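Long-range contacts in esterase (uncultured bacterium FLS12, PDB 4RGY), which is a low-temperature-active alkaline esterase, a hydrolase of the alpha/beta-hydrolase superfamily found in a marine sediment metagenome: residues A[20-24]-A[107-113]; A[49-53]-A[80-86]; A[208-212]-A[234-240]. All blocks are in the same frame, centred on the assembly; numbering follows the deposited sequence.

Interaction 1: residues A[20-24]-A[107-113]; sequences MTVIL and ARSFFPL
V22 covers one face of the F111 ring: its CG1 methyl stands 4.1 Å from the centroid of that ring and 18° off the ring normal, a CH-pi contact displaced toward the rim. CG1 lies anti to the V22 backbone N (chi1 171°), while the other branch also meets the ring, with V22 CG2 3.7 Å from F111 CE2. The valine and the phenylalanine reach for each other from opposite directions.

The remaining contacts are apolar, without a hydrogen bond between the segments. L24 divides its two methyls: CD1 is 3.7 Å from F111 CD1 and 3.8 Å from P112 CD, whereas L24 CD2 meets L113 CD2 at 3.7 Å. The strand 16-25 that carries these residues runs inside the sheet of the alpha/beta-hydrolase fold, bonded through its backbone to strands 2-11 and 75-79, and helix 95-110 ends against one of its faces. F111 is the first residue to leave helical geometry, yet F111 N still donates to A107 O, and P112 then centres an inverse gamma turn that brings L113 round to L24.

At the other end of the contact, M20 extends beyond CG and sets its CE methyl at the edge of the F110 ring, near the ring plane, with M20 CE 3.7 Å from F110 CD2 and 4.4 Å from A107 CB. Beyond the two segments, the ring of F111 also meets that of F5, and F5 of the second subunit packs edge-to-face with F110.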
ATOM      1  N   MET A  20       2.401   3.697  -9.394  1.00 11.80           N
ATOM      2  CA  MET A  20       2.550   2.527 -10.256  1.00 10.89           C
ATOM      3  C   MET A  20       2.881   1.314  -9.399  1.00 11.64           C
ATOM      4  O   MET A  20       3.321   1.441  -8.247  1.00 12.12           O
ATOM      5  CB  MET A  20       3.652   2.738 -11.295  1.00 13.60           C
ATOM      6  CG  MET A  20       5.045   2.858 -10.710  1.00 13.03           C
ATOM      7  SD  MET A  20       6.241   3.047 -12.041  1.00 14.36           S
ATOM      8  CE  MET A  20       7.661   3.639 -11.124  1.00 19.05           C
ATOM      9  N   THR A  21       2.658   0.124  -9.957  1.00 11.38           N
ATOM     10  CA  THR A  21       3.043  -1.118  -9.303  1.00 12.49           C
ATOM     11  C   THR A  21       4.180  -1.722 -10.101  1.00 11.24           C
ATOM     12  O   THR A  21       4.105  -1.783 -11.326  1.00 12.59           O
ATOM     13  CB  THR A  21       1.874  -2.109  -9.309  1.00 12.75           C
ATOM     14  OG1 THR A  21       0.740  -1.499  -8.676  1.00 14.92           O
ATOM     15  CG2 THR A  21       2.240  -3.391  -8.589  1.00 14.47           C
ATOM     16  N   VAL A  22       5.234  -2.149  -9.416  1.00 12.39           N
ATOM     17  CA  VAL A  22       6.380  -2.761 -10.079  1.00 13.52           C
ATOM     18  C   VAL A  22       6.688  -4.097  -9.422  1.00 12.40           C
ATOM     19  O   VAL A  22       6.693  -4.213  -8.195  1.00 13.65           O
ATOM     20  CB  VAL A  22       7.622  -1.835 -10.010  1.00 11.63           C
ATOM     21  CG1 VAL A  22       8.872  -2.550 -10.491  1.00 15.94           C
ATOM     22  CG2 VAL A  22       7.384  -0.563 -10.824  1.00 14.05           C
ATOM     23  N   ILE A  23       6.941  -5.120 -10.235  1.00 12.54           N
ATOM     24  CA  ILE A  23       7.483  -6.352  -9.678  1.00 13.89           C
ATOM     25  C   ILE A  23       8.869  -6.616 -10.251  1.00 14.64           C
ATOM     26  O   ILE A  23       9.093  -6.466 -11.456  1.00 14.70           O
ATOM     27  CB  ILE A  23       6.550  -7.558  -9.849  1.00 18.67           C
ATOM     28  CG1 ILE A  23       6.029  -7.661 -11.265  1.00 17.75           C
ATOM     29  CG2 ILE A  23       5.371  -7.457  -8.892  1.00 21.06           C
ATOM     30  CD1 ILE A  23       5.102  -8.859 -11.469  1.00 18.97           C
ATOM     31  N   LEU A  24       9.795  -6.959  -9.356  1.00 14.13           N
ATOM     32  CA  LEU A  24      11.203  -7.146  -9.690  1.00 16.78           C
ATOM     33  C   LEU A  24      11.623  -8.531  -9.265  1.00 19.21           C
ATOM     34  O   LEU A  24      11.257  -8.981  -8.181  1.00 18.59           O
ATOM     35  CB  LEU A  24      12.075  -6.192  -8.875  1.00 18.48           C
ATOM     36  CG  LEU A  24      12.502  -4.796  -9.278  1.00 26.07           C
ATOM     37  CD1 LEU A  24      13.590  -4.327  -8.300  1.00 23.09           C
ATOM     38  CD2 LEU A  24      13.006  -4.765 -10.718  1.00 23.84           C
ATOM     39  N   ALA A 107      10.915   4.766 -14.067  1.00 13.85           N
ATOM     40  CA  ALA A 107      11.061   3.381 -13.652  1.00 15.01           C
ATOM     41  C   ALA A 107      12.524   2.956 -13.672  1.00 13.94           C
ATOM     42  O   ALA A 107      13.004   2.322 -12.730  1.00 14.91           O
ATOM     43  CB  ALA A 107      10.218   2.463 -14.530  1.00 15.86           C
ATOM     44  N   ARG A 108      13.237   3.333 -14.728  1.00 15.14           N
ATOM     45  CA  ARG A 108      14.646   2.979 -14.863  1.00 16.26           C
ATOM     46  C   ARG A 108      15.531   3.711 -13.850  1.00 16.22           C
ATOM     47  O   ARG A 108      16.586   3.205 -13.463  1.00 17.47           O
ATOM     48  CB  ARG A 108      15.112   3.254 -16.297  1.00 15.59           C
ATOM     49  CG  ARG A 108      14.584   2.234 -17.289  1.00 16.79           C
ATOM     50  CD  ARG A 108      14.653   2.742 -18.720  1.00 17.32           C
ATOM     51  NE  ARG A 108      14.162   1.724 -19.644  1.00 16.57           N
ATOM     52  CZ  ARG A 108      13.611   1.989 -20.822  1.00 17.74           C
ATOM     53  NH1 ARG A 108      13.475   3.243 -21.226  1.00 20.63           N
ATOM     54  NH2 ARG A 108      13.189   0.990 -21.588  1.00 20.53           N
ATOM     55  N   SER A 109      15.100   4.888 -13.412  1.00 15.16           N
ATOM     56  CA  SER A 109      15.846   5.642 -12.407  1.00 17.93           C
ATOM     57  C   SER A 109      15.679   5.023 -11.012  1.00 16.97           C
ATOM     58  O   SER A 109      16.607   5.044 -10.201  1.00 19.55           O
ATOM     59  CB  SER A 109      15.420   7.114 -12.402  1.00 20.04           C
ATOM     60  OG  SER A 109      14.226   7.323 -11.661  1.00 21.02           O
ATOM     61  N   PHE A 110      14.509   4.442 -10.743  1.00 15.38           N
ATOM     62  CA  PHE A 110      14.232   3.858  -9.432  1.00 15.57           C
ATOM     63  C   PHE A 110      14.775   2.433  -9.297  1.00 14.86           C
ATOM     64  O   PHE A 110      15.246   2.025  -8.227  1.00 14.49           O
ATOM     65  CB  PHE A 110      12.722   3.770  -9.189  1.00 15.77           C
ATOM     66  CG  PHE A 110      12.003   5.092  -9.165  1.00 14.79           C
ATOM     67  CD1 PHE A 110      12.653   6.274  -8.839  1.00 15.02           C
ATOM     68  CD2 PHE A 110      10.641   5.135  -9.446  1.00 14.43           C
ATOM     69  CE1 PHE A 110      11.953   7.480  -8.815  1.00 17.17           C
ATOM     70  CE2 PHE A 110       9.942   6.326  -9.428  1.00 16.25           C
ATOM     71  CZ  PHE A 110      10.594   7.501  -9.117  1.00 15.45           C
ATOM     72  N   PHE A 111      14.651   1.653 -10.369  1.00 14.72           N
ATOM     73  CA  PHE A 111      14.848   0.208 -10.326  1.00 15.96           C
ATOM     74  C   PHE A 111      15.922  -0.244 -11.311  1.00 15.27           C
ATOM     75  O   PHE A 111      16.224   0.467 -12.275  1.00 15.33           O
ATOM     76  CB  PHE A 111      13.521  -0.522 -10.615  1.00 15.80           C
ATOM     77  CG  PHE A 111      12.448  -0.267  -9.583  1.00 14.41           C
ATOM     78  CD1 PHE A 111      12.565  -0.793  -8.300  1.00 14.96           C
ATOM     79  CD2 PHE A 111      11.330   0.487  -9.898  1.00 14.13           C
ATOM     80  CE1 PHE A 111      11.580  -0.562  -7.352  1.00 14.84           C
ATOM     81  CE2 PHE A 111      10.343   0.720  -8.946  1.00 13.10           C
ATOM     82  CZ  PHE A 111      10.474   0.186  -7.674  1.00 13.26           C
ATOM     83  N   PRO A 112      16.506  -1.426 -11.076  1.00 14.92           N
ATOM     84  CA  PRO A 112      17.585  -1.924 -11.937  1.00 15.84           C
ATOM     85  C   PRO A 112      17.020  -2.543 -13.213  1.00 16.90           C
ATOM     86  O   PRO A 112      17.073  -3.760 -13.419  1.00 17.55           O
ATOM     87  CB  PRO A 112      18.273  -2.968 -11.049  1.00 16.95           C
ATOM     88  CG  PRO A 112      17.196  -3.466 -10.160  1.00 17.99           C
ATOM     89  CD  PRO A 112      16.309  -2.278  -9.890  1.00 15.80           C
ATOM     90  N   LEU A 113      16.480  -1.672 -14.062  1.00 15.49           N
ATOM     91  CA  LEU A 113      15.810  -2.081 -15.289  1.00 17.64           C
ATOM     92  C   LEU A 113      16.660  -1.808 -16.521  1.00 16.44           C
ATOM     93  O   LEU A 113      17.371  -0.802 -16.593  1.00 16.67           O
ATOM     94  CB  LEU A 113      14.484  -1.335 -15.419  1.00 16.05           C
ATOM     95  CG  LEU A 113      13.537  -1.400 -14.219  1.00 15.41           C
ATOM     96  CD1 LEU A 113      12.252  -0.675 -14.570  1.00 15.83           C
ATOM     97  CD2 LEU A 113      13.243  -2.825 -13.806  1.00 16.10           C
TER

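Interaction 2: residues A[49-53]-A[80-86]; sequences LHGLS and AVHRSFY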
ATOM      1  N   LEU A  49       0.100  -2.545 -19.493  1.00 11.60           N
ATOM      2  CA  LEU A  49      -0.833  -1.423 -19.483  1.00 11.82           C
ATOM      3  C   LEU A  49      -2.275  -1.820 -19.179  1.00  9.65           C
ATOM      4  O   LEU A  49      -2.770  -2.850 -19.652  1.00 12.36           O
ATOM      5  CB  LEU A  49      -0.762  -0.702 -20.817  1.00 12.35           C
ATOM      6  CG  LEU A  49       0.663  -0.367 -21.268  1.00 11.45           C
ATOM      7  CD1 LEU A  49       0.623   0.389 -22.590  1.00 12.23           C
ATOM      8  CD2 LEU A  49       1.415   0.410 -20.196  1.00 12.84           C
ATOM      9  N   HIS A  50      -2.948  -0.988 -18.390  1.00 11.12           N
ATOM     10  CA  HIS A  50      -4.326  -1.272 -17.970  1.00 12.34           C
ATOM     11  C   HIS A  50      -5.375  -0.863 -18.995  1.00 11.39           C
ATOM     12  O   HIS A  50      -5.083  -0.188 -19.979  1.00 12.25           O
ATOM     13  CB  HIS A  50      -4.637  -0.635 -16.606  1.00 12.03           C
ATOM     14  CG  HIS A  50      -4.659   0.869 -16.603  1.00 11.27           C
ATOM     15  ND1 HIS A  50      -5.622   1.612 -17.262  1.00 11.29           N
ATOM     16  CD2 HIS A  50      -3.842   1.767 -16.002  1.00 12.86           C
ATOM     17  CE1 HIS A  50      -5.396   2.900 -17.058  1.00 11.79           C
ATOM     18  NE2 HIS A  50      -4.317   3.020 -16.302  1.00 12.98           N
ATOM     19  N   GLY A  51      -6.614  -1.280 -18.746  1.00 11.98           N
ATOM     20  CA  GLY A  51      -7.708  -0.961 -19.646  1.00 11.46           C
ATOM     21  C   GLY A  51      -8.539   0.246 -19.242  1.00 12.11           C
ATOM     22  O   GLY A  51      -8.154   1.030 -18.352  1.00 12.32           O
ATOM     23  N   LEU A  52      -9.661   0.440 -19.936  1.00 13.37           N
ATOM     24  CA  LEU A  52     -10.510   1.601 -19.691  1.00 13.27           C
ATOM     25  C   LEU A  52     -11.248   1.463 -18.368  1.00 13.97           C
ATOM     26  O   LEU A  52     -11.984   0.508 -18.173  1.00 15.55           O
ATOM     27  CB  LEU A  52     -11.498   1.796 -20.850  1.00 13.65           C
ATOM     28  CG  LEU A  52     -12.527   2.919 -20.705  1.00 15.12           C
ATOM     29  CD1 LEU A  52     -11.829   4.263 -20.607  1.00 15.14           C
ATOM     30  CD2 LEU A  52     -13.516   2.890 -21.873  1.00 18.15           C
ATOM     31  N   SER A  53     -11.042   2.454 -17.500  1.00 12.86           N
ATOM     32  CA  SER A  53     -11.553   2.530 -16.117  1.00 13.26           C
ATOM     33  C   SER A  53     -10.627   1.893 -15.088  1.00 13.34           C
ATOM     34  O   SER A  53     -10.879   2.007 -13.890  1.00 14.36           O
ATOM     35  CB  SER A  53     -12.997   2.013 -15.938  1.00 14.55           C
ATOM     36  OG  SER A  53     -13.055   0.592 -15.837  1.00 16.10           O
ATOM     37  N   ALA A  80      -0.395   3.924 -14.252  1.00 12.25           N
ATOM     38  CA  ALA A  80      -1.774   4.402 -14.348  1.00 12.50           C
ATOM     39  C   ALA A  80      -1.861   5.570 -15.314  1.00 12.37           C
ATOM     40  O   ALA A  80      -1.025   6.483 -15.267  1.00 14.55           O
ATOM     41  CB  ALA A  80      -2.270   4.823 -12.977  1.00 13.67           C
ATOM     42  N   VAL A  81      -2.869   5.562 -16.186  1.00 12.41           N
ATOM     43  CA  VAL A  81      -3.074   6.684 -17.102  1.00 13.55           C
ATOM     44  C   VAL A  81      -4.506   7.208 -17.118  1.00 12.32           C
ATOM     45  O   VAL A  81      -4.898   7.923 -18.054  1.00 12.68           O
ATOM     46  CB  VAL A  81      -2.655   6.354 -18.549  1.00 12.67           C
ATOM     47  CG1 VAL A  81      -1.189   5.938 -18.583  1.00 13.87           C
ATOM     48  CG2 VAL A  81      -3.553   5.259 -19.137  1.00 12.53           C
ATOM     49  N   HIS A  82      -5.281   6.848 -16.098  1.00 13.23           N
ATOM     50  CA  HIS A  82      -6.663   7.318 -15.989  1.00 12.86           C
ATOM     51  C   HIS A  82      -7.451   6.977 -17.259  1.00 11.88           C
ATOM     52  O   HIS A  82      -7.213   5.919 -17.843  1.00 13.13           O
ATOM     53  CB  HIS A  82      -6.670   8.798 -15.615  1.00 14.44           C
ATOM     54  CG  HIS A  82      -5.843   9.075 -14.400  1.00 15.97           C
ATOM     55  ND1 HIS A  82      -4.940  10.113 -14.326  1.00 19.27           N
ATOM     56  CD2 HIS A  82      -5.740   8.403 -13.228  1.00 17.93           C
ATOM     57  CE1 HIS A  82      -4.337  10.082 -13.152  1.00 18.78           C
ATOM     58  NE2 HIS A  82      -4.803   9.053 -12.468  1.00 18.91           N
ATOM     59  N   ARG A  83      -8.378   7.826 -17.696  1.00 13.37           N
ATOM     60  CA  ARG A  83      -9.200   7.504 -18.861  1.00 14.60           C
ATOM     61  C   ARG A  83      -8.698   8.259 -20.093  1.00 16.72           C
ATOM     62  O   ARG A  83      -9.463   8.923 -20.791  1.00 19.28           O
ATOM     63  CB  ARG A  83     -10.679   7.805 -18.587  1.00 15.26           C
ATOM     64  CG  ARG A  83     -11.294   6.965 -17.466  1.00 15.71           C
ATOM     65  CD  ARG A  83     -12.728   7.401 -17.167  1.00 14.85           C
ATOM     66  NE  ARG A  83     -13.563   7.301 -18.363  1.00 13.69           N
ATOM     67  CZ  ARG A  83     -14.291   6.233 -18.681  1.00 14.43           C
ATOM     68  NH1 ARG A  83     -14.323   5.174 -17.874  1.00 15.69           N
ATOM     69  NH2 ARG A  83     -15.005   6.229 -19.800  1.00 16.95           N
ATOM     70  N   SER A  84      -7.404   8.128 -20.370  1.00 14.70           N
ATOM     71  CA  SER A  84      -6.740   8.971 -21.365  1.00 13.65           C
ATOM     72  C   SER A  84      -6.474   8.320 -22.714  1.00 12.30           C
ATOM     73  O   SER A  84      -6.065   8.999 -23.648  1.00 12.31           O
ATOM     74  CB  SER A  84      -5.392   9.393 -20.820  1.00 13.52           C
ATOM     75  OG  SER A  84      -4.543   8.268 -20.695  1.00 13.56           O
ATOM     76  N   PHE A  85      -6.679   7.015 -22.819  1.00 12.64           N
ATOM     77  CA  PHE A  85      -6.288   6.306 -24.028  1.00 11.57           C
ATOM     78  C   PHE A  85      -4.813   6.546 -24.398  1.00 11.32           C
ATOM     79  O   PHE A  85      -4.459   6.522 -25.572  1.00 12.89           O
ATOM     80  CB  PHE A  85      -7.238   6.628 -25.205  1.00 13.48           C
ATOM     81  CG  PHE A  85      -8.296   5.593 -25.406  1.00 14.33           C
ATOM     82  CD1 PHE A  85      -9.451   5.601 -24.632  1.00 13.92           C
ATOM     83  CD2 PHE A  85      -8.119   4.579 -26.334  1.00 15.55           C
ATOM     84  CE1 PHE A  85     -10.411   4.624 -24.793  1.00 18.06           C
ATOM     85  CE2 PHE A  85      -9.083   3.598 -26.506  1.00 17.77           C
ATOM     86  CZ  PHE A  85     -10.231   3.627 -25.738  1.00 18.68           C
ATOM     87  N   TYR A  86      -3.953   6.737 -23.398  1.00 11.03           N
ATOM     88  CA  TYR A  86      -2.511   6.842 -23.665  1.00 11.28           C
ATOM     89  C   TYR A  86      -2.232   7.963 -24.668  1.00 12.37           C
ATOM     90  O   TYR A  86      -1.371   7.846 -25.537  1.00 13.57           O
ATOM     91  CB  TYR A  86      -1.959   5.473 -24.132  1.00 12.83           C
ATOM     92  CG  TYR A  86      -2.210   4.425 -23.067  1.00 11.37           C
ATOM     93  CD1 TYR A  86      -1.303   4.219 -22.037  1.00 11.77           C
ATOM     94  CD2 TYR A  86      -3.387   3.681 -23.058  1.00 12.62           C
ATOM     95  CE1 TYR A  86      -1.546   3.295 -21.033  1.00 11.76           C
ATOM     96  CE2 TYR A  86      -3.640   2.748 -22.058  1.00 12.08           C
ATOM     97  CZ  TYR A  86      -2.714   2.566 -21.047  1.00 11.69           C
ATOM     98  OH  TYR A  86      -2.946   1.678 -20.026  1.00 12.29           O
TER
HETATM   99  O   HOH W   1      -8.796   3.968 -16.747  1.00 13.22           O
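Y86 OH donates to H50 O at 2.8 Å, arriving at a C=O...O angle of 124° and tilted out of the carbonyl plane. The same hydroxyl oxygen lies over the centre of the H50 imidazole, with Y86 OH 3.8 Å above the H50 ring plane.

Both ring nitrogens of H50 are engaged, which fixes the rotation of the ring: H50 ND1 donates to G51 O at 2.8 Å, and H50 NE2 accepts from V81 N at 2.9 Å with an N-H...N angle of 166°. H50 CG sits between its own backbone N and carbonyl carbon (chi1 67°), a torsion that brings the imidazole across to the 80-86 segment. V81 CG2 touches both rings, 3.6 Å from H50 CE1 and over one face of Y86, offset toward its rim.

These loops follow strands 45-49 and 75-79, adjacent and parallel in the sheet, and so lie at the C-terminal edge where alpha/beta hydrolases build their active sites. Accordingly, Y86 touches the GxSxG turn that is probably the nucleophile elbow.

Farther along, L52 CD1 covers one face of the R83 guanidinium, 3.7 Å from R83 CZ, while the CB of S53 lies at its edge. The charge of R83 is met by a salt bridge to E173, and its NH1 also bonds G15 O of the third subunit. A water joins the segments, 2.7 Å from H82 O and more weakly bound to S53 N. Within 80-86, S84 OG accepts from Y86 N in an ST turn and donates to V81 O.

Interaction 3: residues A[208-212]-A[234-240]; sequences LYQCC and LDFMYEE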
ATOM      1  N   LEU A 208       5.049  -8.488 -33.002  1.00 15.72           N
ATOM      2  CA  LEU A 208       3.711  -7.925 -32.780  1.00 13.86           C
ATOM      3  C   LEU A 208       2.691  -9.011 -32.522  1.00 14.18           C
ATOM      4  O   LEU A 208       2.664 -10.023 -33.220  1.00 14.91           O
ATOM      5  CB  LEU A 208       3.284  -7.074 -33.985  1.00 14.70           C
ATOM      6  CG  LEU A 208       4.162  -5.844 -34.215  1.00 13.97           C
ATOM      7  CD1 LEU A 208       3.971  -5.286 -35.619  1.00 16.51           C
ATOM      8  CD2 LEU A 208       3.904  -4.750 -33.178  1.00 16.90           C
ATOM      9  N   TYR A 209       1.847  -8.799 -31.516  1.00 14.05           N
ATOM     10  CA  TYR A 209       0.872  -9.789 -31.086  1.00 13.55           C
ATOM     11  C   TYR A 209      -0.485  -9.127 -30.956  1.00 12.70           C
ATOM     12  O   TYR A 209      -0.600  -8.013 -30.430  1.00 13.12           O
ATOM     13  CB  TYR A 209       1.300 -10.415 -29.740  1.00 12.47           C
ATOM     14  CG  TYR A 209       0.326 -11.416 -29.152  1.00 13.21           C
ATOM     15  CD1 TYR A 209      -0.807 -10.993 -28.471  1.00 13.36           C
ATOM     16  CD2 TYR A 209       0.551 -12.789 -29.258  1.00 16.35           C
ATOM     17  CE1 TYR A 209      -1.704 -11.901 -27.937  1.00 15.57           C
ATOM     18  CE2 TYR A 209      -0.339 -13.707 -28.713  1.00 17.02           C
ATOM     19  CZ  TYR A 209      -1.467 -13.255 -28.059  1.00 16.72           C
ATOM     20  OH  TYR A 209      -2.367 -14.153 -27.523  1.00 17.47           O
ATOM     21  N   GLN A 210      -1.512  -9.835 -31.389  1.00 13.71           N
ATOM     22  CA  GLN A 210      -2.885  -9.386 -31.229  1.00 11.50           C
ATOM     23  C   GLN A 210      -3.776 -10.560 -30.890  1.00 12.06           C
ATOM     24  O   GLN A 210      -3.748 -11.574 -31.589  1.00 13.27           O
ATOM     25  CB  GLN A 210      -3.384  -8.755 -32.531  1.00 13.07           C
ATOM     26  CG  GLN A 210      -4.859  -8.380 -32.504  1.00 12.63           C
ATOM     27  CD  GLN A 210      -5.425  -8.008 -33.872  1.00 14.52           C
ATOM     28  OE1 GLN A 210      -4.777  -8.181 -34.910  1.00 13.39           O
ATOM     29  NE2 GLN A 210      -6.642  -7.493 -33.873  1.00 13.45           N
ATOM     30  N   CYS A 211      -4.586 -10.441 -29.838  1.00 13.82           N
ATOM     31  CA  CYS A 211      -5.622 -11.441 -29.598  1.00 12.99           C
ATOM     32  C   CYS A 211      -6.943 -10.797 -29.209  1.00 12.07           C
ATOM     33  O   CYS A 211      -6.982  -9.640 -28.792  1.00 12.64           O
ATOM     34  CB  CYS A 211      -5.185 -12.473 -28.544  1.00 15.00           C
ATOM     35  SG  CYS A 211      -5.250 -11.885 -26.809  1.00 14.27           S
ATOM     36  N   CYS A 212      -8.024 -11.555 -29.323  1.00 13.65           N
ATOM     37  CA  CYS A 212      -9.331 -11.088 -28.858  1.00 13.75           C
ATOM     38  C   CYS A 212     -10.285 -12.254 -28.645  1.00 15.26           C
ATOM     39  O   CYS A 212     -10.256 -13.235 -29.399  1.00 15.12           O
ATOM     40  CB  CYS A 212      -9.936 -10.098 -29.862  1.00 13.01           C
ATOM     41  SG  CYS A 212     -11.360  -9.194 -29.231  1.00 15.27           S
ATOM     42  N   LEU A 234       2.348  -7.074 -42.727  1.00 15.83           N
ATOM     43  CA  LEU A 234       2.938  -6.813 -41.417  1.00 19.10           C
ATOM     44  C   LEU A 234       2.752  -8.030 -40.511  1.00 20.23           C
ATOM     45  O   LEU A 234       1.617  -8.400 -40.207  1.00 26.70           O
ATOM     46  CB  LEU A 234       2.278  -5.560 -40.821  1.00 21.95           C
ATOM     47  CG  LEU A 234       2.806  -4.936 -39.536  1.00 24.69           C
ATOM     48  CD1 LEU A 234       4.275  -4.646 -39.685  1.00 24.61           C
ATOM     49  CD2 LEU A 234       2.035  -3.666 -39.236  1.00 21.14           C
ATOM     50  N   ASP A 235       3.862  -8.640 -40.082  1.00 20.13           N
ATOM     51  CA  ASP A 235       3.869  -9.913 -39.344  1.00 21.22           C
ATOM     52  C   ASP A 235       3.347  -9.817 -37.905  1.00 19.61           C
ATOM     53  O   ASP A 235       4.037  -9.308 -37.014  1.00 25.01           O
ATOM     54  CB  ASP A 235       5.287 -10.519 -39.350  1.00 23.07           C
ATOM     55  CG  ASP A 235       5.332 -11.973 -38.839  1.00 28.13           C
ATOM     56  OD1 ASP A 235       4.274 -12.565 -38.529  1.00 29.58           O
ATOM     57  OD2 ASP A 235       6.448 -12.533 -38.763  1.00 31.97           O
ATOM     58  N   PHE A 236       2.134 -10.321 -37.696  1.00 19.10           N
ATOM     59  CA  PHE A 236       1.512 -10.410 -36.376  1.00 19.40           C
ATOM     60  C   PHE A 236       1.244 -11.860 -36.016  1.00 20.96           C
ATOM     61  O   PHE A 236       0.860 -12.675 -36.871  1.00 21.96           O
ATOM     62  CB  PHE A 236       0.148  -9.711 -36.369  1.00 19.17           C
ATOM     63  CG  PHE A 236       0.178  -8.264 -35.955  1.00 17.51           C
ATOM     64  CD1 PHE A 236       0.560  -7.281 -36.857  1.00 19.35           C
ATOM     65  CD2 PHE A 236      -0.248  -7.881 -34.685  1.00 15.39           C
ATOM     66  CE1 PHE A 236       0.560  -5.951 -36.495  1.00 16.53           C
ATOM     67  CE2 PHE A 236      -0.247  -6.542 -34.309  1.00 17.48           C
ATOM     68  CZ  PHE A 236       0.153  -5.575 -35.225  1.00 18.97           C
ATOM     69  N   MET A 237       1.433 -12.191 -34.747  1.00 18.08           N
ATOM     70  CA  MET A 237       0.823 -13.386 -34.207  1.00 18.43           C
ATOM     71  C   MET A 237      -0.586 -12.974 -33.827  1.00 17.86           C
ATOM     72  O   MET A 237      -0.765 -12.078 -32.993  1.00 16.68           O
ATOM     73  CB  MET A 237       1.589 -13.894 -32.982  1.00 18.08           C
ATOM     74  CG  MET A 237       0.846 -14.948 -32.184  1.00 19.53           C
ATOM     75  SD  MET A 237       0.578 -16.475 -33.100  1.00 29.38           S
ATOM     76  CE  MET A 237       2.260 -16.906 -33.527  1.00 31.29           C
ATOM     77  N   TYR A 238      -1.581 -13.581 -34.466  1.00 18.49           N
ATOM     78  CA  TYR A 238      -2.983 -13.310 -34.159  1.00 14.55           C
ATOM     79  C   TYR A 238      -3.627 -14.542 -33.545  1.00 18.13           C
ATOM     80  O   TYR A 238      -3.496 -15.645 -34.082  1.00 17.32           O
ATOM     81  CB  TYR A 238      -3.783 -12.900 -35.414  1.00 15.16           C
ATOM     82  CG  TYR A 238      -5.258 -12.722 -35.108  1.00 14.42           C
ATOM     83  CD1 TYR A 238      -5.736 -11.520 -34.596  1.00 14.34           C
ATOM     84  CD2 TYR A 238      -6.168 -13.769 -35.284  1.00 15.45           C
ATOM     85  CE1 TYR A 238      -7.075 -11.354 -34.289  1.00 14.96           C
ATOM     86  CE2 TYR A 238      -7.519 -13.611 -34.968  1.00 13.36           C
ATOM     87  CZ  TYR A 238      -7.959 -12.400 -34.471  1.00 14.37           C
ATOM     88  OH  TYR A 238      -9.290 -12.201 -34.152  1.00 17.39           O
ATOM     89  N   GLU A 239      -4.342 -14.363 -32.436  1.00 15.41           N
ATOM     90  CA  GLU A 239      -5.038 -15.468 -31.790  1.00 14.53           C
ATOM     91  C   GLU A 239      -6.437 -15.044 -31.405  1.00 16.29           C
ATOM     92  O   GLU A 239      -6.654 -13.906 -30.993  1.00 15.25           O
ATOM     93  CB  GLU A 239      -4.282 -15.918 -30.534  1.00 17.17           C
ATOM     94  CG  GLU A 239      -2.854 -16.360 -30.777  1.00 18.30           C
ATOM     95  CD  GLU A 239      -2.241 -17.095 -29.592  1.00 19.52           C
ATOM     96  OE1 GLU A 239      -2.485 -16.715 -28.426  1.00 20.51           O
ATOM     97  OE2 GLU A 239      -1.502 -18.065 -29.841  1.00 26.92           O
ATOM     98  N   GLU A 240      -7.387 -15.961 -31.519  1.00 16.39           N
ATOM     99  CA  GLU A 240      -8.739 -15.703 -31.061  1.00 16.18           C
ATOM    100  C   GLU A 240      -9.296 -17.008 -30.519  1.00 19.66           C
ATOM    101  O   GLU A 240      -8.833 -18.089 -30.895  1.00 19.82           O
ATOM    102  CB  GLU A 240      -9.616 -15.167 -32.195  1.00 16.33           C
ATOM    103  CG  GLU A 240      -9.892 -16.185 -33.291  1.00 16.18           C
ATOM    104  CD  GLU A 240     -10.825 -15.651 -34.365  1.00 20.79           C
ATOM    105  OE1 GLU A 240     -10.825 -14.431 -34.625  1.00 19.81           O
ATOM    106  OE2 GLU A 240     -11.569 -16.465 -34.952  1.00 23.06           O
TER
HETATM  107  O   HOH W   2       5.546 -10.618 -35.095  1.00 21.84           O
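The F236 ring carries L208 CB over the centre of one face, 3.5 Å above the plane and 8° off the normal in a CH-pi contact. L208 CD1 adds a touch 3.6 Å from F236 CE1. The Y238 ring is met at its edge instead: Q210 OE1 lies 3.5 Å from Y238 CD1, with amide and ring planes 82° apart, while Q210 NE2 bonds N222 O. Y238 OH donates to the anti lone pair of E240 OE1, an oxygen that Y219 also bonds.

On the other side of the sheet, Y209 OH donates to E239 OE1 at 2.7 Å from above the carboxylate plane. E239 OE2 pairs with R256, so probably both the phenol and the arginine hold this carboxylate in place.

Between the backbones, Q210 N donates to M237 O at 2.9 Å, and Q210 O accepts from E239 N at 3.0 Å. M237 N to L208 O and C212 N to E239 O continue the pattern on either side. With segment axes 4.6 Å apart and 15° from parallel, this is the strand pair of a beta-alpha-beta unit, connected through helix 219-232, in which 236-241 forms the sheet's outermost strand within the chain.

In the fold
From the N terminus, strand 16-25 supplies the first half of interaction 1, whose loop stays open until the end of helix 95-110. Interaction 2 opens and closes within that span, pairing the loops after strands 45-49 and 75-79; no two contacts cross along the chain. The two contacts come within about 5 Å at their nearest atoms without touching. Only after both have closed does interaction 3 begin, closing a 21-residue, mostly helical connection that contains helix 219-232. Interactions 1 and 3 reach the same sheet on opposite sides of the chain's centre, with contact centres about 28 Å apart, whereas interaction 2 joins loops at the edge of the sheet where the active site probably lies.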